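PDB 2OQH: putative isomerase from Streptomyces coelicolor A3, which probably catalyses, as an enolase-superfamily enzyme, the dehydration of D-glucarate to 5-dehydro-4-deoxy-D-glucarate. Local coordinates for residues S71-L75 / C104-M108. Numbering follows the deposited sequence.
Sequences SPFAL and CWDAM
This is an apolar loop-on-helix contact within the N-terminal domain: 71-75, the end of the loop between helices 54-63 and 75-81 plus the latter's first residue, lies against 104-108 of the long helix 85-112. The turn is type I from Ser-71 to Ala-74, with Ala-74 N to Ser-71 O at 3.1 Å; Phe-73 N also donates to Ser-71 OG (3.1 Å), an ST turn. Ala-74 (phi/psi -88/58) centres an inverse gamma turn and N-caps helix 75-81. No hydrogen bond crosses the interface, which buries 350 Å². The CA atoms of Pro-72 and Cys-104 lie 4.9 Å apart, those of Phe-73 and Met-108 6.5 Å. Pro-72 CB sits 4.3 Å from both Cys-104 CB and Ala-107 CB. Met-108, a selenomethionine, starts sideways, but its m, t chain returns to the loop: CG lies over one face of the Phe-73 ring, 3.6 Å from its centroid and 14° off the normal (CH-pi), and SE obliquely 4.6 Å from that centroid (Met-aromatic). Leu-75 points toward the helix, its m, t rotamer carrying CD2 to 3.8 Å from Cys-104 CB and CD1 to 3.6 Å from Trp-105 CD1. The contact thus joins the start of helix 75-81 to helix 85-112 inside the alpha+beta capping domain of the mandelate racemase/muconate lactonizing enzyme fold.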
loop_
_atom_site.group_PDB
_atom_site.type_symbol
_atom_site.label_atom_id
_atom_site.label_comp_id
_atom_site.label_asym_id
_atom_site.label_seq_id
_atom_site.Cartn_x
_atom_site.Cartn_y
_atom_site.Cartn_z
ATOM N N SER A 71 27.608 -0.852 3.388
ATOM C CA SER A 71 27.252 -1.265 2.042
ATOM C C SER A 71 25.732 -1.232 1.912
ATOM O O SER A 71 25.021 -1.572 2.851
ATOM C CB SER A 71 27.758 -2.684 1.790
ATOM O OG SER A 71 27.219 -3.211 0.594
ATOM N N PRO A 72 25.210 -0.789 0.757
ATOM C CA PRO A 72 23.750 -0.758 0.606
ATOM C C PRO A 72 23.197 -2.186 0.578
ATOM O O PRO A 72 22.003 -2.415 0.768
ATOM C CB PRO A 72 23.554 -0.013 -0.716
ATOM C CG PRO A 72 24.816 -0.312 -1.470
ATOM C CD PRO A 72 25.875 -0.183 -0.411
ATOM N N PHE A 73 24.094 -3.139 0.358
ATOM C CA PHE A 73 23.751 -4.554 0.309
ATOM C C PHE A 73 23.554 -5.168 1.695
ATOM O O PHE A 73 23.012 -6.273 1.818
ATOM C CB PHE A 73 24.858 -5.325 -0.405
ATOM C CG PHE A 73 24.844 -5.175 -1.897
ATOM C CD1 PHE A 73 24.068 -6.027 -2.683
ATOM C CD2 PHE A 73 25.607 -4.187 -2.524
ATOM C CE1 PHE A 73 24.055 -5.903 -4.074
ATOM C CE2 PHE A 73 25.601 -4.053 -3.920
ATOM C CZ PHE A 73 24.823 -4.911 -4.693
ATOM N N ALA A 74 23.998 -4.469 2.732
ATOM C CA ALA A 74 23.885 -4.991 4.092
ATOM C C ALA A 74 22.566 -4.632 4.772
ATOM O O ALA A 74 22.556 -4.019 5.840
ATOM C CB ALA A 74 25.066 -4.496 4.928
ATOM N N LEU A 75 21.455 -5.034 4.160
ATOM C CA LEU A 75 20.129 -4.745 4.704
ATOM C C LEU A 75 19.819 -5.482 6.006
ATOM O O LEU A 75 19.244 -4.901 6.921
ATOM C CB LEU A 75 19.048 -5.052 3.658
ATOM C CG LEU A 75 18.981 -4.043 2.504
ATOM C CD1 LEU A 75 17.907 -4.445 1.511
ATOM C CD2 LEU A 75 18.691 -2.654 3.064
ATOM N N CYS A 104 18.157 1.618 -0.768
ATOM C CA CYS A 104 19.256 0.659 -0.870
ATOM C C CYS A 104 19.006 -0.372 -1.977
ATOM O O CYS A 104 19.929 -0.756 -2.696
ATOM C CB CYS A 104 19.474 -0.046 0.474
ATOM S SG CYS A 104 20.207 0.994 1.745
ATOM N N TRP A 105 17.762 -0.827 -2.111
ATOM C CA TRP A 105 17.429 -1.787 -3.155
ATOM C C TRP A 105 17.635 -1.139 -4.522
ATOM O O TRP A 105 18.136 -1.762 -5.453
ATOM C CB TRP A 105 15.973 -2.248 -3.026
ATOM C CG TRP A 105 15.786 -3.402 -2.078
ATOM C CD1 TRP A 105 15.385 -3.341 -0.774
ATOM C CD2 TRP A 105 15.997 -4.787 -2.369
ATOM N NE1 TRP A 105 15.329 -4.607 -0.238
ATOM C CE2 TRP A 105 15.701 -5.513 -1.195
ATOM C CE3 TRP A 105 16.411 -5.489 -3.514
ATOM C CZ2 TRP A 105 15.806 -6.908 -1.131
ATOM C CZ3 TRP A 105 16.519 -6.878 -3.450
ATOM C CH2 TRP A 105 16.215 -7.571 -2.265
ATOM N N ASP A 106 17.220 0.116 -4.636
ATOM C CA ASP A 106 17.369 0.852 -5.883
ATOM C C ASP A 106 18.864 0.933 -6.213
ATOM O O ASP A 106 19.269 0.674 -7.345
ATOM C CB ASP A 106 16.756 2.245 -5.722
ATOM C CG ASP A 106 16.732 3.039 -7.019
ATOM O OD1 ASP A 106 16.459 2.449 -8.092
ATOM O OD2 ASP A 106 16.964 4.267 -6.950
ATOM N N ALA A 107 19.676 1.270 -5.215
ATOM C CA ALA A 107 21.124 1.368 -5.393
ATOM C C ALA A 107 21.725 0.008 -5.768
ATOM O O ALA A 107 22.646 -0.068 -6.579
ATOM C CB ALA A 107 21.774 1.896 -4.116
HETATM N N MSE A 108 21.202 -1.061 -5.168
HETATM C CA MSE A 108 21.674 -2.416 -5.441
HETATM C C MSE A 108 21.411 -2.812 -6.890
HETATM O O MSE A 108 22.257 -3.426 -7.545
HETATM C CB MSE A 108 20.981 -3.420 -4.507
HETATM C CG MSE A 108 21.556 -3.492 -3.089
HETATM SE SE MSE A 108 20.457 -4.641 -1.946
HETATM C CE MSE A 108 19.762 -3.286 -0.782
#